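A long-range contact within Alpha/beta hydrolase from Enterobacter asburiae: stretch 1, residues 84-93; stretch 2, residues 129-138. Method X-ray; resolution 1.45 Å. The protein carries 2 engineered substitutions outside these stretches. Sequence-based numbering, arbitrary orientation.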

# COMPACT_ATOMS: atom_id res chain seq x y z
N ALA A 84 1.47 9.27 -36.80
CA ALA A 84 2.58 8.55 -36.22
C ALA A 84 2.55 8.76 -34.71
O ALA A 84 2.25 9.86 -34.24
CB ALA A 84 3.90 9.07 -36.78
N ILE A 85 2.86 7.71 -33.96
CA ILE A 85 2.92 7.77 -32.50
C ILE A 85 4.24 7.15 -32.07
O ILE A 85 4.49 5.98 -32.38
CB ILE A 85 1.73 7.05 -31.85
CG1 ILE A 85 0.40 7.66 -32.30
CG2 ILE A 85 1.84 7.14 -30.33
CD1 ILE A 85 -0.83 6.89 -31.81
N LYS A 86 5.07 7.91 -31.37
CA LYS A 86 6.33 7.39 -30.85
C LYS A 86 6.13 6.65 -29.54
O LYS A 86 5.48 7.16 -28.62
CB LYS A 86 7.34 8.51 -30.63
CG LYS A 86 8.75 8.00 -30.44
CD LYS A 86 9.71 9.08 -29.94
CE LYS A 86 9.80 10.27 -30.90
NZ LYS A 86 11.20 10.77 -31.11
N LEU A 87 6.71 5.45 -29.45
CA LEU A 87 6.69 4.62 -28.25
C LEU A 87 8.11 4.45 -27.73
O LEU A 87 9.07 4.36 -28.51
CB LEU A 87 6.14 3.24 -28.55
CG LEU A 87 4.83 3.20 -29.31
CD1 LEU A 87 4.41 1.77 -29.63
CD2 LEU A 87 3.72 3.91 -28.53
N LYS A 88 8.25 4.37 -26.42
CA LYS A 88 9.49 3.92 -25.79
C LYS A 88 9.16 2.66 -25.02
O LYS A 88 8.19 2.64 -24.25
CB LYS A 88 10.07 4.98 -24.85
CG LYS A 88 10.50 6.27 -25.55
CD LYS A 88 11.73 6.05 -26.42
CE LYS A 88 12.98 6.33 -25.64
NZ LYS A 88 14.18 6.45 -26.53
N ILE A 89 9.94 1.60 -25.23
CA ILE A 89 9.67 0.29 -24.67
C ILE A 89 10.77 -0.03 -23.66
O ILE A 89 11.96 0.05 -23.99
CB ILE A 89 9.58 -0.79 -25.76
CG1 ILE A 89 8.48 -0.42 -26.77
CG2 ILE A 89 9.27 -2.15 -25.18
CD1 ILE A 89 8.98 -0.02 -28.10
N VAL A 90 10.38 -0.35 -22.44
CA VAL A 90 11.33 -0.60 -21.36
C VAL A 90 11.11 -2.02 -20.86
O VAL A 90 9.97 -2.41 -20.57
CB VAL A 90 11.18 0.43 -20.22
CG1 VAL A 90 12.24 0.21 -19.16
CG2 VAL A 90 11.25 1.86 -20.76
N LYS A 91 12.18 -2.80 -20.78
CA LYS A 91 12.11 -4.19 -20.35
C LYS A 91 13.15 -4.46 -19.28
O LYS A 91 14.14 -3.72 -19.16
CB LYS A 91 12.36 -5.12 -21.55
CG LYS A 91 11.35 -5.00 -22.64
CD LYS A 91 11.65 -5.96 -23.78
CE LYS A 91 10.69 -5.72 -24.94
NZ LYS A 91 10.92 -6.69 -26.06
N PRO A 92 12.96 -5.52 -18.49
CA PRO A 92 14.00 -5.89 -17.52
C PRO A 92 15.32 -6.15 -18.22
O PRO A 92 15.35 -6.58 -19.38
CB PRO A 92 13.43 -7.17 -16.88
CG PRO A 92 11.94 -7.06 -17.10
CD PRO A 92 11.79 -6.41 -18.43
N GLU A 93 16.40 -5.93 -17.47
CA GLU A 93 17.74 -5.91 -18.05
C GLU A 93 18.05 -7.21 -18.76
O GLU A 93 18.70 -7.21 -19.81
CB GLU A 93 18.76 -5.66 -16.94
CG GLU A 93 20.22 -5.83 -17.35
CD GLU A 93 21.18 -5.71 -16.18
OE1 GLU A 93 22.33 -5.26 -16.40
OE2 GLU A 93 20.80 -6.06 -15.04
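Stretch 2, residues 129-138: SGAAAVYVDY

Stretch 2 leaves a helix through Gly-130, whose positive phi suits glycine, and by Ala-132 has become a strand. It lies antiparallel beside the strand of stretch 1, the two N-to-C directions 157° apart and the axes approaching to 4.6 Å.

Walking up stretch 1, Ile-85 CG2 touches Val-136 CG1 at 3.9 Å. Lys-86 then takes Asp-137 N on its O at 2.9 Å, while a water bridges Lys-86 N (2.9 Å) and Asp-137 O (2.8 Å), standing in where a direct second bond is absent. Leu-87 pairs with Val-136 without hydrogen bonds; its CD1 reaches Val-134 CG1 at 4.0 Å and its CD2 reaches Val-136 CG2 at 4.1 Å, building an apolar face that Ile-89 shares.

Lys-88 and Tyr-135 close a two-bond ring, Lys-88 N to Tyr-135 O at 3.0 Å and Tyr-135 N to Lys-88 O at 2.8 Å. Ile-89 sits opposite Val-134, CA to CA 4.7 Å. Val-90 and Ala-133 repeat the ring, Val-90 N to Ala-133 O and Ala-133 N to Val-90 O both 2.9 Å; Val-90 CB and Ala-133 CB lie 4.2 Å apart on the face of Lys-88 and Tyr-135. Lys-91 CG rests 4.0 Å from Ala-132 CB, and Pro-92 CG lies 3.9 Å from Gly-130 O. The pairs alternate: hydrogen-bonded pairs send their side chains to one face, non-hydrogen-bonded pairs to the other.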

# COMPACT_ATOMS: atom_id res chain seq x y z
N SER A 129 7.73 -5.40 -11.62
CA SER A 129 6.65 -6.20 -12.18
C SER A 129 7.13 -7.32 -13.09
O SER A 129 6.38 -8.28 -13.31
CB SER A 129 5.70 -5.31 -13.00
OG SER A 129 6.34 -4.83 -14.17
N GLY A 130 8.34 -7.21 -13.64
CA GLY A 130 8.80 -8.14 -14.66
C GLY A 130 8.19 -7.95 -16.03
O GLY A 130 8.47 -8.76 -16.93
N ALA A 131 7.36 -6.94 -16.22
CA ALA A 131 6.62 -6.71 -17.45
C ALA A 131 7.27 -5.60 -18.26
O ALA A 131 7.97 -4.74 -17.72
CB ALA A 131 5.17 -6.35 -17.14
N ALA A 132 7.02 -5.60 -19.56
CA ALA A 132 7.46 -4.51 -20.40
C ALA A 132 6.55 -3.30 -20.26
O ALA A 132 5.33 -3.43 -20.17
CB ALA A 132 7.47 -4.93 -21.87
N ALA A 133 7.15 -2.11 -20.22
CA ALA A 133 6.41 -0.86 -20.28
C ALA A 133 6.43 -0.31 -21.69
O ALA A 133 7.47 -0.31 -22.36
CB ALA A 133 7.03 0.18 -19.35
N VAL A 134 5.29 0.20 -22.14
CA VAL A 134 5.18 0.87 -23.43
C VAL A 134 4.75 2.31 -23.16
O VAL A 134 3.56 2.61 -23.02
CB VAL A 134 4.22 0.16 -24.39
CG1 VAL A 134 4.21 0.85 -25.75
CG2 VAL A 134 4.58 -1.32 -24.50
N TYR A 135 5.73 3.19 -23.06
CA TYR A 135 5.49 4.62 -22.91
C TYR A 135 4.96 5.19 -24.21
O TYR A 135 5.50 4.90 -25.28
CB TYR A 135 6.82 5.32 -22.52
CG TYR A 135 6.82 6.81 -22.72
CD1 TYR A 135 6.57 7.67 -21.67
CD2 TYR A 135 7.05 7.37 -23.97
CE1 TYR A 135 6.52 9.04 -21.85
CE2 TYR A 135 6.99 8.74 -24.16
CZ TYR A 135 6.72 9.56 -23.10
OH TYR A 135 6.63 10.92 -23.28
N VAL A 136 3.91 6.02 -24.14
CA VAL A 136 3.30 6.66 -25.31
C VAL A 136 3.66 8.15 -25.31
O VAL A 136 3.36 8.87 -24.35
CB VAL A 136 1.78 6.48 -25.30
CG1 VAL A 136 1.14 7.16 -26.52
CG2 VAL A 136 1.42 5.01 -25.29
N ASP A 137 4.27 8.63 -26.39
CA ASP A 137 4.69 10.03 -26.47
C ASP A 137 3.53 10.89 -26.98
O ASP A 137 3.49 11.34 -28.12
CB ASP A 137 5.93 10.18 -27.35
CG ASP A 137 6.75 11.42 -27.02
OD1 ASP A 137 6.91 11.79 -25.83
OD2 ASP A 137 7.31 12.02 -27.97
N TYR A 138 2.54 11.10 -26.12
CA TYR A 138 1.35 11.85 -26.53
C TYR A 138 1.67 13.33 -26.69
O TYR A 138 2.63 13.86 -26.11
CB TYR A 138 0.21 11.62 -25.54
CG TYR A 138 0.42 12.04 -24.09
CD1 TYR A 138 0.27 13.36 -23.72
CD2 TYR A 138 0.71 11.11 -23.10
CE1 TYR A 138 0.39 13.75 -22.39
CE2 TYR A 138 0.84 11.49 -21.78
CZ TYR A 138 0.68 12.81 -21.43
OH TYR A 138 0.79 13.22 -20.12
O HOH W 1 4.23 10.56 -30.73